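Long-range contacts in antibiotic resistance protein (Deinococcus radiodurans, PDB 2VLI), which probably phosphorylates tunicamycin, as a P-loop phosphotransferase that confers resistance to this antibiotic: residues A[25-30]-A[171-176]; A[107-111]-A[165-169]; A[35-40]-A[64-69]; A[29-35]-A[77-83]; A[56-62]-A[91-95]. Residue numbers count along the deposited sequence, not the author numbering.

Contact 1. Residues A[25-30]-A[171-176]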
# COMPACT_ATOMS: atom_id res chain seq x y z
N LEU A 25 24.64 -8.32 9.67
CA LEU A 25 25.42 -7.27 9.09
C LEU A 25 26.20 -6.61 10.18
O LEU A 25 27.36 -6.24 10.00
CB LEU A 25 24.55 -6.19 8.44
CG LEU A 25 24.12 -6.40 7.00
CD1 LEU A 25 22.92 -5.51 6.70
CD2 LEU A 25 25.29 -6.16 6.02
N HIS A 26 25.54 -6.41 11.31
CA HIS A 26 26.17 -5.80 12.47
C HIS A 26 27.41 -6.58 12.89
O HIS A 26 28.47 -6.00 13.08
CB HIS A 26 25.20 -5.70 13.63
CG HIS A 26 25.83 -5.13 14.86
ND1 HIS A 26 26.58 -3.98 14.84
CD2 HIS A 26 25.89 -5.60 16.13
CE1 HIS A 26 27.03 -3.73 16.06
NE2 HIS A 26 26.63 -4.71 16.86
N GLU A 27 27.26 -7.90 13.01
CA GLU A 27 28.35 -8.80 13.45
C GLU A 27 29.54 -8.78 12.50
O GLU A 27 30.65 -9.12 12.90
CB GLU A 27 27.90 -10.23 13.57
CG GLU A 27 26.80 -10.56 14.56
CD GLU A 27 26.30 -12.02 14.39
OE1 GLU A 27 26.37 -12.58 13.25
OE2 GLU A 27 25.84 -12.64 15.39
N ARG A 28 29.32 -8.38 11.24
CA ARG A 28 30.37 -8.41 10.21
C ARG A 28 30.80 -7.06 9.68
O ARG A 28 31.59 -6.98 8.73
CB ARG A 28 29.92 -9.31 9.08
CG ARG A 28 29.61 -10.72 9.58
CD ARG A 28 29.23 -11.69 8.49
NE ARG A 28 30.25 -11.74 7.46
CZ ARG A 28 30.09 -12.31 6.26
NH1 ARG A 28 28.95 -12.91 5.95
NH2 ARG A 28 31.08 -12.29 5.38
N LEU A 29 30.29 -5.99 10.29
CA LEU A 29 30.77 -4.64 10.03
C LEU A 29 31.27 -4.03 11.31
O LEU A 29 30.49 -3.41 12.05
CB LEU A 29 29.63 -3.76 9.49
CG LEU A 29 29.25 -4.00 8.04
CD1 LEU A 29 27.89 -3.33 7.77
CD2 LEU A 29 30.34 -3.47 7.10
N PRO A 30 32.58 -4.16 11.60
CA PRO A 30 33.08 -3.56 12.84
C PRO A 30 32.86 -2.04 12.89
O PRO A 30 33.02 -1.34 11.86
CB PRO A 30 34.58 -3.95 12.85
CG PRO A 30 34.67 -5.16 11.95
CD PRO A 30 33.65 -4.84 10.84
N LEU A 171 30.41 -2.28 0.41
CA LEU A 171 31.01 -2.49 1.72
C LEU A 171 31.66 -3.86 1.81
O LEU A 171 31.11 -4.85 1.33
CB LEU A 171 29.96 -2.37 2.84
CG LEU A 171 29.63 -1.00 3.46
CD1 LEU A 171 28.84 -1.23 4.74
CD2 LEU A 171 30.89 -0.15 3.74
N THR A 172 32.81 -3.90 2.47
CA THR A 172 33.53 -5.15 2.72
C THR A 172 33.13 -5.70 4.07
O THR A 172 33.21 -5.00 5.06
CB THR A 172 35.07 -4.88 2.65
OG1 THR A 172 35.46 -4.89 1.27
CG2 THR A 172 35.87 -5.93 3.44
N LEU A 173 32.64 -6.94 4.08
CA LEU A 173 32.28 -7.60 5.31
C LEU A 173 33.48 -8.33 5.93
O LEU A 173 34.31 -8.92 5.22
CB LEU A 173 31.14 -8.61 5.09
CG LEU A 173 29.76 -8.09 4.66
CD1 LEU A 173 28.77 -9.20 4.76
CD2 LEU A 173 29.31 -6.89 5.50
N ALA A 174 33.58 -8.26 7.25
CA ALA A 174 34.43 -9.18 8.00
C ALA A 174 33.88 -10.59 7.79
O ALA A 174 32.75 -10.75 7.41
CB ALA A 174 34.45 -8.83 9.47
N PRO A 175 34.71 -11.63 7.98
CA PRO A 175 34.23 -13.01 7.79
C PRO A 175 33.21 -13.43 8.86
O PRO A 175 33.15 -12.80 9.92
CB PRO A 175 35.52 -13.85 7.88
CG PRO A 175 36.51 -12.98 8.61
CD PRO A 175 36.14 -11.56 8.34
N PRO A 176 32.39 -14.47 8.57
CA PRO A 176 31.36 -14.94 9.53
C PRO A 176 31.87 -15.40 10.90
O PRO A 176 31.07 -15.81 11.75
CB PRO A 176 30.71 -16.12 8.80
CG PRO A 176 31.05 -15.93 7.35
CD PRO A 176 32.35 -15.22 7.30

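Contact 2. Residues A[107-111]-A[165-169]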
# COMPACT_ATOMS: atom_id res chain seq x y z
N HIS A 107 21.02 3.95 2.11
CA HIS A 107 20.84 2.80 1.25
C HIS A 107 19.64 2.02 1.73
O HIS A 107 19.71 1.28 2.72
CB HIS A 107 22.07 1.91 1.33
CG HIS A 107 23.31 2.58 0.86
ND1 HIS A 107 23.64 2.67 -0.48
CD2 HIS A 107 24.31 3.20 1.54
CE1 HIS A 107 24.80 3.30 -0.60
NE2 HIS A 107 25.23 3.62 0.61
N HIS A 108 18.54 2.18 1.03
CA HIS A 108 17.31 1.62 1.43
C HIS A 108 16.88 0.43 0.57
O HIS A 108 16.89 0.47 -0.67
CB HIS A 108 16.25 2.67 1.52
CG HIS A 108 16.04 3.45 0.28
ND1 HIS A 108 15.14 3.06 -0.69
CD2 HIS A 108 16.57 4.62 -0.15
CE1 HIS A 108 15.13 3.96 -1.66
NE2 HIS A 108 15.98 4.92 -1.34
N PHE A 109 16.50 -0.62 1.28
CA PHE A 109 16.16 -1.90 0.73
C PHE A 109 14.89 -2.39 1.32
O PHE A 109 14.61 -2.15 2.53
CB PHE A 109 17.25 -2.94 1.08
CG PHE A 109 18.60 -2.60 0.57
CD1 PHE A 109 18.89 -2.74 -0.78
CD2 PHE A 109 19.58 -2.06 1.43
CE1 PHE A 109 20.13 -2.42 -1.26
CE2 PHE A 109 20.82 -1.73 0.95
CZ PHE A 109 21.12 -1.91 -0.37
N THR A 110 14.12 -3.16 0.53
CA THR A 110 12.95 -3.92 1.00
C THR A 110 13.17 -5.40 0.66
O THR A 110 13.50 -5.73 -0.47
CB THR A 110 11.65 -3.37 0.38
OG1 THR A 110 11.45 -2.03 0.86
CG2 THR A 110 10.40 -4.21 0.73
N LEU A 111 13.08 -6.25 1.67
CA LEU A 111 13.22 -7.70 1.49
C LEU A 111 11.97 -8.27 0.96
O LEU A 111 10.91 -8.15 1.57
CB LEU A 111 13.55 -8.37 2.80
CG LEU A 111 14.76 -7.76 3.49
CD1 LEU A 111 15.18 -8.55 4.72
CD2 LEU A 111 15.92 -7.60 2.52
N ILE A 165 23.49 -7.48 0.34
CA ILE A 165 23.28 -6.09 0.73
C ILE A 165 24.59 -5.36 0.82
O ILE A 165 24.75 -4.27 0.26
CB ILE A 165 22.51 -5.99 2.04
CG1 ILE A 165 21.08 -6.48 1.83
CG2 ILE A 165 22.57 -4.54 2.57
CD1 ILE A 165 20.24 -6.61 3.05
N ALA A 166 25.57 -5.97 1.47
CA ALA A 166 26.89 -5.35 1.50
C ALA A 166 27.48 -5.12 0.10
O ALA A 166 28.05 -4.07 -0.13
CB ALA A 166 27.86 -6.14 2.38
N ALA A 167 27.38 -6.09 -0.80
CA ALA A 167 27.88 -5.92 -2.19
C ALA A 167 27.21 -4.75 -2.90
O ALA A 167 27.86 -3.97 -3.59
CB ALA A 167 27.67 -7.25 -3.03
N GLN A 168 25.90 -4.64 -2.75
CA GLN A 168 25.16 -3.57 -3.41
C GLN A 168 25.64 -2.21 -2.92
O GLN A 168 25.86 -1.32 -3.73
CB GLN A 168 23.65 -3.77 -3.26
CG GLN A 168 23.20 -5.00 -4.00
CD GLN A 168 21.72 -5.05 -4.42
OE1 GLN A 168 21.16 -6.14 -4.55
NE2 GLN A 168 21.12 -3.90 -4.72
N VAL A 169 25.90 -2.08 -1.62
CA VAL A 169 26.31 -0.77 -1.08
C VAL A 169 27.83 -0.49 -1.13
O VAL A 169 28.28 0.59 -0.76
CB VAL A 169 25.77 -0.57 0.35
CG1 VAL A 169 24.26 -0.85 0.38
CG2 VAL A 169 26.44 -1.46 1.33

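Contact 3. Residues A[35-40]-A[64-69]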
# COMPACT_ATOMS: atom_id res chain seq x y z
N PHE A 35 20.47 0.83 14.98
CA PHE A 35 19.49 1.82 15.39
C PHE A 35 18.10 1.24 15.25
O PHE A 35 17.66 0.93 14.15
CB PHE A 35 19.68 3.03 14.51
CG PHE A 35 18.77 4.18 14.80
CD1 PHE A 35 19.27 5.33 15.46
CD2 PHE A 35 17.46 4.17 14.38
CE1 PHE A 35 18.45 6.44 15.66
CE2 PHE A 35 16.67 5.27 14.59
CZ PHE A 35 17.18 6.40 15.26
N GLU A 36 17.38 1.09 16.36
CA GLU A 36 16.09 0.40 16.40
C GLU A 36 14.97 1.39 16.59
O GLU A 36 14.75 1.83 17.72
CB GLU A 36 16.03 -0.62 17.53
CG GLU A 36 17.21 -1.52 17.53
CD GLU A 36 17.05 -2.73 18.42
OE1 GLU A 36 16.77 -2.56 19.65
OE2 GLU A 36 17.25 -3.85 17.88
N PRO A 37 14.25 1.76 15.50
CA PRO A 37 13.22 2.78 15.52
C PRO A 37 12.11 2.51 16.50
O PRO A 37 11.46 3.42 16.98
CB PRO A 37 12.65 2.74 14.11
CG PRO A 37 13.73 2.18 13.31
CD PRO A 37 14.43 1.21 14.15
N GLU A 38 11.86 1.25 16.79
CA GLU A 38 10.85 0.92 17.77
C GLU A 38 11.12 1.51 19.17
O GLU A 38 10.17 1.72 19.91
CB GLU A 38 10.68 -0.61 17.85
CG GLU A 38 11.99 -1.37 18.08
CD GLU A 38 12.74 -1.84 16.76
OE1 GLU A 38 13.14 -1.02 15.91
OE2 GLU A 38 12.99 -3.06 16.61
N GLU A 39 12.38 1.75 19.55
CA GLU A 39 12.66 2.44 20.83
C GLU A 39 11.97 3.79 20.93
O GLU A 39 11.61 4.23 22.03
CB GLU A 39 14.16 2.67 21.07
CG GLU A 39 15.08 1.50 21.01
CD GLU A 39 14.86 0.47 22.11
OE1 GLU A 39 13.93 0.60 22.93
OE2 GLU A 39 15.65 -0.49 22.15
N MSE A 40 11.81 4.48 19.81
CA MSE A 40 11.13 5.78 19.82
C MSE A 40 9.64 5.57 19.93
O MSE A 40 8.92 6.36 20.57
CB MSE A 40 11.44 6.59 18.57
CG MSE A 40 10.78 7.96 18.61
SE MSE A 40 11.45 9.10 20.16
CE MSE A 40 13.24 9.32 19.52
N LEU A 64 10.30 12.33 15.07
CA LEU A 64 11.21 12.29 16.18
C LEU A 64 12.22 11.18 16.01
O LEU A 64 13.37 11.35 16.39
CB LEU A 64 10.49 12.19 17.52
CG LEU A 64 9.52 13.28 17.95
CD1 LEU A 64 9.15 13.21 19.44
CD2 LEU A 64 10.02 14.71 17.46
N MSE A 65 11.78 10.03 15.50
CA MSE A 65 12.74 8.99 15.21
C MSE A 65 13.79 9.42 14.18
O MSE A 65 14.96 9.06 14.30
CB MSE A 65 11.99 7.70 14.83
CG MSE A 65 12.84 6.50 14.49
SE MSE A 65 13.57 6.51 12.66
CE MSE A 65 11.90 6.48 11.57
N LEU A 66 13.40 10.21 13.18
CA LEU A 66 14.32 10.68 12.15
C LEU A 66 15.27 11.77 12.67
O LEU A 66 16.43 11.84 12.29
CB LEU A 66 13.56 11.19 10.93
CG LEU A 66 12.84 10.17 9.99
CD1 LEU A 66 12.08 10.92 8.86
CD2 LEU A 66 13.78 9.11 9.47
N ASP A 67 14.77 12.63 13.54
CA ASP A 67 15.67 13.53 14.29
C ASP A 67 16.73 12.75 15.08
O ASP A 67 17.91 13.09 15.05
CB ASP A 67 14.86 14.36 15.25
CG ASP A 67 13.98 15.35 14.55
OD1 ASP A 67 14.16 15.61 13.32
OD2 ASP A 67 13.09 15.86 15.24
N ALA A 68 16.31 11.76 15.85
CA ALA A 68 17.26 10.90 16.54
C ALA A 68 18.29 10.23 15.60
O ALA A 68 19.46 10.11 15.94
CB ALA A 68 16.52 9.83 17.32
N LEU A 69 17.80 9.72 14.47
CA LEU A 69 18.63 9.10 13.45
C LEU A 69 19.68 10.05 12.90
O LEU A 69 20.84 9.68 12.75
CB LEU A 69 17.77 8.57 12.29
CG LEU A 69 18.47 7.73 11.23
CD1 LEU A 69 19.22 6.56 11.90
CD2 LEU A 69 17.46 7.23 10.19

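Contact 4. Residues A[29-35]-A[77-83]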
# COMPACT_ATOMS: atom_id res chain seq x y z
N LEU A 29 30.29 -5.99 10.29
CA LEU A 29 30.77 -4.64 10.03
C LEU A 29 31.27 -4.03 11.31
O LEU A 29 30.49 -3.41 12.05
CB LEU A 29 29.63 -3.76 9.49
CG LEU A 29 29.25 -4.00 8.04
CD1 LEU A 29 27.89 -3.33 7.77
CD2 LEU A 29 30.34 -3.47 7.10
N PRO A 30 32.58 -4.16 11.60
CA PRO A 30 33.08 -3.56 12.84
C PRO A 30 32.86 -2.04 12.89
O PRO A 30 33.02 -1.34 11.86
CB PRO A 30 34.58 -3.95 12.85
CG PRO A 30 34.67 -5.16 11.95
CD PRO A 30 33.65 -4.84 10.84
N GLY A 31 32.47 -1.56 14.06
CA GLY A 31 32.14 -0.13 14.28
C GLY A 31 30.67 0.20 14.02
O GLY A 31 30.23 1.33 14.26
N SER A 32 29.91 -0.77 13.52
CA SER A 32 28.53 -0.55 13.13
C SER A 32 27.61 -0.49 14.34
O SER A 32 27.96 -0.90 15.43
CB SER A 32 28.06 -1.63 12.13
OG SER A 32 27.93 -2.90 12.73
N PHE A 33 26.43 0.10 14.17
CA PHE A 33 25.50 0.26 15.29
C PHE A 33 24.11 0.00 14.75
O PHE A 33 23.78 0.51 13.68
CB PHE A 33 25.61 1.67 15.89
CG PHE A 33 24.65 1.94 17.02
CD1 PHE A 33 23.45 2.61 16.78
CD2 PHE A 33 24.95 1.58 18.32
CE1 PHE A 33 22.56 2.88 17.81
CE2 PHE A 33 24.07 1.83 19.35
CZ PHE A 33 22.86 2.49 19.10
N VAL A 34 23.33 -0.79 15.47
CA VAL A 34 21.97 -1.07 15.11
C VAL A 34 21.01 -0.07 15.79
O VAL A 34 20.81 -0.08 17.00
CB VAL A 34 21.57 -2.52 15.44
CG1 VAL A 34 20.18 -2.79 14.93
CG2 VAL A 34 22.52 -3.56 14.78
N PHE A 35 20.47 0.83 14.98
CA PHE A 35 19.49 1.82 15.39
C PHE A 35 18.10 1.24 15.25
O PHE A 35 17.66 0.93 14.15
CB PHE A 35 19.68 3.03 14.51
CG PHE A 35 18.77 4.18 14.80
CD1 PHE A 35 19.27 5.33 15.46
CD2 PHE A 35 17.46 4.17 14.38
CE1 PHE A 35 18.45 6.44 15.66
CE2 PHE A 35 16.67 5.27 14.59
CZ PHE A 35 17.18 6.40 15.26
N ALA A 77 30.47 5.58 14.45
CA ALA A 77 31.85 5.26 14.03
C ALA A 77 31.74 4.57 12.67
O ALA A 77 32.27 5.04 11.67
CB ALA A 77 32.54 4.33 15.08
N GLY A 78 30.99 3.47 12.67
CA GLY A 78 30.83 2.68 11.48
C GLY A 78 29.46 2.89 10.85
O GLY A 78 28.77 3.89 11.09
N PRO A 79 29.08 1.96 9.99
CA PRO A 79 27.77 2.08 9.37
C PRO A 79 26.61 2.01 10.37
O PRO A 79 26.64 1.30 11.36
CB PRO A 79 27.74 0.91 8.39
CG PRO A 79 29.21 0.53 8.18
CD PRO A 79 29.84 0.79 9.52
N LEU A 80 25.58 2.77 10.07
CA LEU A 80 24.38 2.79 10.85
C LEU A 80 23.37 1.84 10.17
O LEU A 80 23.05 2.04 9.00
CB LEU A 80 23.89 4.23 10.90
CG LEU A 80 23.02 4.71 12.05
CD1 LEU A 80 23.58 4.31 13.44
CD2 LEU A 80 22.93 6.22 11.95
N ILE A 81 22.93 0.81 10.89
CA ILE A 81 22.00 -0.21 10.38
C ILE A 81 20.61 -0.03 10.99
O ILE A 81 20.46 -0.02 12.19
CB ILE A 81 22.48 -1.64 10.67
CG1 ILE A 81 23.91 -1.85 10.18
CG2 ILE A 81 21.49 -2.64 10.08
CD1 ILE A 81 24.71 -3.01 10.87
N VAL A 82 19.60 0.16 10.16
CA VAL A 82 18.25 0.48 10.63
C VAL A 82 17.22 -0.55 10.12
O VAL A 82 16.77 -0.41 9.00
CB VAL A 82 17.83 1.90 10.14
CG1 VAL A 82 16.49 2.30 10.74
CG2 VAL A 82 18.97 2.96 10.37
N PRO A 83 16.81 -1.54 10.94
CA PRO A 83 15.73 -2.47 10.59
C PRO A 83 14.37 -1.82 10.82
O PRO A 83 14.12 -1.32 11.90
CB PRO A 83 15.92 -3.65 11.54
CG PRO A 83 16.88 -3.20 12.61
CD PRO A 83 17.28 -1.75 12.32

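Contact 5. Residues A[56-62]-A[91-95]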
# COMPACT_ATOMS: atom_id res chain seq x y z
N GLN A 56 4.19 2.78 16.10
CA GLN A 56 4.73 3.36 14.88
C GLN A 56 3.70 4.08 14.05
O GLN A 56 4.03 4.63 13.00
CB GLN A 56 5.43 2.31 14.02
CG GLN A 56 6.45 1.52 14.78
CD GLN A 56 7.40 0.79 13.86
OE1 GLN A 56 7.02 0.37 12.74
NE2 GLN A 56 8.66 0.64 14.31
N GLU A 57 2.47 4.15 14.54
CA GLU A 57 1.44 5.03 13.97
C GLU A 57 1.27 6.33 14.74
O GLU A 57 0.42 7.15 14.38
CB GLU A 57 0.10 4.31 13.93
CG GLU A 57 0.16 2.91 13.33
CD GLU A 57 0.02 2.86 11.82
OE1 GLU A 57 -0.12 3.95 11.19
OE2 GLU A 57 0.06 1.72 11.26
N HIS A 58 2.05 6.52 15.80
CA HIS A 58 2.00 7.77 16.57
C HIS A 58 2.43 8.88 15.63
O HIS A 58 3.44 8.76 14.96
CB HIS A 58 2.94 7.68 17.77
CG HIS A 58 2.82 8.83 18.72
ND1 HIS A 58 3.14 10.13 18.37
CD2 HIS A 58 2.40 8.88 20.00
CE1 HIS A 58 2.94 10.92 19.41
NE2 HIS A 58 2.51 10.19 20.42
N PRO A 59 1.66 9.96 15.55
CA PRO A 59 2.02 11.08 14.70
C PRO A 59 3.42 11.69 14.85
O PRO A 59 3.91 12.29 13.93
CB PRO A 59 0.97 12.12 15.06
CG PRO A 59 -0.21 11.32 15.45
CD PRO A 59 0.35 10.18 16.20
N MSE A 60 4.03 11.59 16.02
CA MSE A 60 5.37 12.12 16.28
C MSE A 60 6.49 11.09 16.00
O MSE A 60 7.66 11.45 15.99
CB MSE A 60 5.49 12.56 17.76
CG MSE A 60 4.46 13.60 18.19
SE MSE A 60 4.56 15.14 16.98
CE MSE A 60 6.16 15.73 17.68
N TRP A 61 6.13 9.83 15.78
CA TRP A 61 7.11 8.78 15.56
C TRP A 61 8.02 9.04 14.37
O TRP A 61 9.24 9.06 14.50
CB TRP A 61 6.44 7.41 15.39
CG TRP A 61 7.46 6.33 15.19
CD1 TRP A 61 8.26 5.78 16.14
CD2 TRP A 61 7.80 5.67 13.97
NE1 TRP A 61 9.04 4.82 15.61
CE2 TRP A 61 8.77 4.71 14.28
CE3 TRP A 61 7.31 5.74 12.66
CZ2 TRP A 61 9.33 3.88 13.32
CZ3 TRP A 61 7.88 4.90 11.70
CH2 TRP A 61 8.86 3.99 12.04
N ILE A 62 7.44 9.30 13.20
CA ILE A 62 8.29 9.62 12.06
C ILE A 62 9.26 10.80 12.29
O ILE A 62 10.46 10.65 12.18
CB ILE A 62 7.51 9.83 10.73
CG1 ILE A 62 6.97 8.48 10.21
CG2 ILE A 62 8.49 10.46 9.72
CD1 ILE A 62 6.02 8.58 9.01
N ARG A 91 3.25 6.02 4.74
CA ARG A 91 4.29 6.11 5.80
C ARG A 91 5.70 5.94 5.19
O ARG A 91 6.60 6.66 5.55
CB ARG A 91 4.11 5.09 6.94
CG ARG A 91 3.16 5.56 8.11
CD ARG A 91 3.20 4.63 9.36
NE ARG A 91 2.97 3.26 8.94
CZ ARG A 91 3.38 2.11 9.52
NH1 ARG A 91 4.06 2.07 10.66
NH2 ARG A 91 3.09 0.97 8.90
N HIS A 92 5.85 5.02 4.23
CA HIS A 92 7.14 4.86 3.53
C HIS A 92 7.58 6.18 2.87
O HIS A 92 8.73 6.58 2.97
CB HIS A 92 7.06 3.72 2.49
CG HIS A 92 8.33 3.50 1.73
ND1 HIS A 92 9.44 2.90 2.30
CD2 HIS A 92 8.69 3.84 0.47
CE1 HIS A 92 10.42 2.87 1.41
NE2 HIS A 92 9.99 3.43 0.29
N ARG A 93 6.66 6.85 2.18
CA ARG A 93 7.04 8.06 1.49
C ARG A 93 7.45 9.13 2.48
O ARG A 93 8.37 9.87 2.25
CB ARG A 93 5.91 8.58 0.57
CG ARG A 93 6.27 9.91 -0.12
CD ARG A 93 7.73 10.05 -0.67
NE ARG A 93 8.01 9.31 -1.91
CZ ARG A 93 7.99 9.83 -3.14
NH1 ARG A 93 7.65 11.10 -3.32
NH2 ARG A 93 8.29 9.06 -4.19
N ARG A 94 6.71 9.21 3.57
CA ARG A 94 6.90 10.20 4.64
C ARG A 94 8.31 10.06 5.21
O ARG A 94 9.03 11.05 5.36
CB ARG A 94 5.84 10.02 5.73
CG ARG A 94 4.47 10.72 5.42
CD ARG A 94 3.66 11.08 6.72
NE ARG A 94 2.97 9.92 7.29
CZ ARG A 94 1.85 9.38 6.81
NH1 ARG A 94 1.25 9.89 5.73
NH2 ARG A 94 1.32 8.30 7.40
N LEU A 95 8.66 8.82 5.50
CA LEU A 95 9.99 8.45 5.91
C LEU A 95 11.05 8.80 4.89
O LEU A 95 12.05 9.38 5.23
CB LEU A 95 10.03 6.96 6.26
CG LEU A 95 9.41 6.47 7.57
CD1 LEU A 95 9.16 4.93 7.56
CD2 LEU A 95 10.33 6.80 8.79

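Contact 1. Residues A[25-30]-A[171-176]
R28, L173 and L29 carry most of this contact, which buries 453 Å² between the end of helix 20-28 and the extended C-terminal tail. R28 has the largest share, 139 Å², and is joined to A174 twice, by its backbone carbonyl and by its guanidinium. The carbonyl accepts a hydrogen bond from the backbone (A174 N to R28 O, 2.8 Å, 153°), while the guanidinium donates to the A174 carbonyl (R28 NE to A174 O, 2.7 Å, 159°), with a weak second bond from R28 NH2 to A174 O at 3.0 Å. The A174 oxygen lies at the guanidinium edge, whereas L173 CD1 and P176 N cover opposite faces, so the flat group is sandwiched by the tail. R28 NH1 turns elsewhere, to a salt bridge with E163 of helix 158-169. L173 packs against the leucines of the helix end: its CD2 lies 3.8 Å from L29 CG and 4.1 Å from L25 CD2. L29 CD2 in turn lies 3.6 Å from L171 CD1, and both residues touch I8 of strand 7-11. The arrangement is that of an extended C-terminal tail packed against the C-terminal end of the helix that follows the first strand of a P-loop NTPase-type α/β fold.

Contact 2. Residues A[107-111]-A[165-169]
Strand 107-111 and helix 165-169 run roughly antiparallel, their axes 10.1 Å apart at closest approach with 142° between their directions. F109 contributes most, 82 Å². With chi1 at -60° (m) and chi2 at -75°, its ring extends from the sheet toward the helix and slots among three residues: F109 CZ lies 3.4 Å from V169 CG1, F109 CE2 lies 3.7 Å from I165 CG2, and F109 CE1 lies 3.9 Å from Q168 NE2. The V169 methyl and the Q168 amide nitrogen both meet the ring at its edge. H107, two residues back and so on the same side of the strand, is also m in chi1 (-62°), and its imidazole offers a face to the same methyl: V169 CG1 sits 3.9 Å from the centroid of the H107 ring, 29° off the normal, a CH-pi contact. The m rotamer of V169 (chi1 -51°) thus places CG1 between the two rings. I165, in the mt rotamer, directs CG2 to F109, while its CD1 reaches L111 CD2 at 4.5 Å. Q168, m then t (-66°, -157°), brings NE2 to the F109 edge, its OE1 hydrogen-bonded to Q164 one turn earlier. I165 also packs on I8, and F109 on I151, of the neighbouring strands. This is the helix-on-sheet layer of a P-loop NTPase-like α/β/α fold, with the last helix covering one face of the parallel sheet.

Contact 3. Residues A[35-40]-A[64-69]
Selenium takes the place of sulfur in an aromatic contact here: M65, a selenomethionine, sets its SE 5.1 Å from the centroid of the F35 ring, 75° off the normal, so this Met-aromatic pair meets at the ring edge. F35 CE2 is 3.9 Å from M65 SE. The face of the ring is occupied by L69, whose CD1 stands 3.6 Å above the centroid of F35 and 4° off the normal, a nearly ideal CH-pi geometry. F35 buries 95 Å², and its t rotamer directs the ring onto helix 61-75, where F35 CE1 comes within 3.5 Å of L69 CA. In the α/β fold, F35 follows edge strand 33-34, and the chain then turns into helix 38-46; the contact packs that turn against helix 61-75, which leads back to strand 80-84. P37 meets M65 through P37 CB and M65 CG at 3.8 Å, and its carbonyl accepts a hydrogen bond from W61. M40, the second selenomethionine, lies in the first turn of helix 38-46. Its CB is 3.9 Å from M65 CB, and its terminal CE lies 3.7 Å from L64 O and 4.0 Å from A68 CB, where the small alanine permits the approach.

Contact 4. Residues A[29-35]-A[77-83]
Two parallel strands pair here at the edge of the five-stranded sheet, 33-34 lying beside 80-84, in the P-loop NTPase-type α/β fold; helices 38-46 and 61-75 lie between them in sequence, in the right-handed crossover expected of such parallel pairs. F33 pairs with L80 (CA-CA 5.2 Å) and V34 with I81 (4.8 Å), and the bonds alternate: F33 N to P79 O at 3.1 Å, I81 N to F33 O at 2.9 Å, F35 N to I81 O at 2.9 Å. A type II turn from L29 to S32 precedes the strand, with P30 and G31 exposed. G31, at phi 90°, fits where a CB would jam against the preceding carbonyl. Opposite, G78 is a true hollow: its CA stands 4.2 Å from that of G31, and an ideal CB on it would fall only 2.5 Å from G31 C. On the side of V34 and I81, L29 CD1 packs on the ring of P79 (P79 CG, 4.1 Å), I81 CD1 lies 3.7 Å from S32 OG and 4.5 Å from L29 CD1, and V34 CG1 rests 4.0 Å from P83 CD. On the side of F33 and L80, L80 CD1 fills a notch, 3.8 Å from F33 CD1, at the ring edge, and 4.2 Å from F35 CB. The turn is tied internally, S32 OG donating to L29 O at 2.7 Å.

Contact 5. Residues A[56-62]-A[91-95]
Charge and a weak hydrogen bond join R91 of helix 89-101 to the 3-10 segment that carries Q56 and E57. R91, with 95 Å² covered, donates from NH1 to Q56 O at 3.5 Å and 153°, long enough to count as weak, with the oxygen near the guanidinium plane. E57 adds a long salt bridge, E57 OE1 to R91 NE at 3.9 Å; its carboxylate lies over a face of the guanidinium, so no N-H points at it and the attraction is purely electrostatic. Further along, H58 ND1 accepts from M60 N at 2.9 Å, a capping bond in the turn that leads into helix 61-75. Beyond these polar pairs comes I62, with 94 Å² buried: I62 CD1 is 3.6 Å from R94 CB and 4.3 Å from R91 CG, and I62 CG1 is 4.0 Å from L95 CD2. W61 adds a looser contact, its CZ3 4.3 Å from L95 CD2, while its NE1 donates to the carbonyl of P37. R93 of the same helix forms a salt bridge with D137 of the second subunit. Direct cohesion between these two segments thus rests chiefly on apolar packing and an attraction of charges without a short hydrogen bond.

Contacts 1, 2 and 4 gather round the sheet, contacts 3 and 5 round helix 61-75. Contact 4 is the sole strand pairing, dominated by backbone bonds; contact 2 docks a helix on the sheet through side chains, and contact 3 sets a loop and helix start on a helix, side chains meeting backbone as well. Neither has a hydrogen bond between its segments. Contact 3 has no exposed residue among those that touch, contacts 1 and 4 four each, though half of contact 4's are buried. Contact 5 pairs charges loosely, while contact 1 gives its arginine a short bond to a carbonyl. Contacts 1 and 4 share L29 and P30; contacts 3 and 4 share F35.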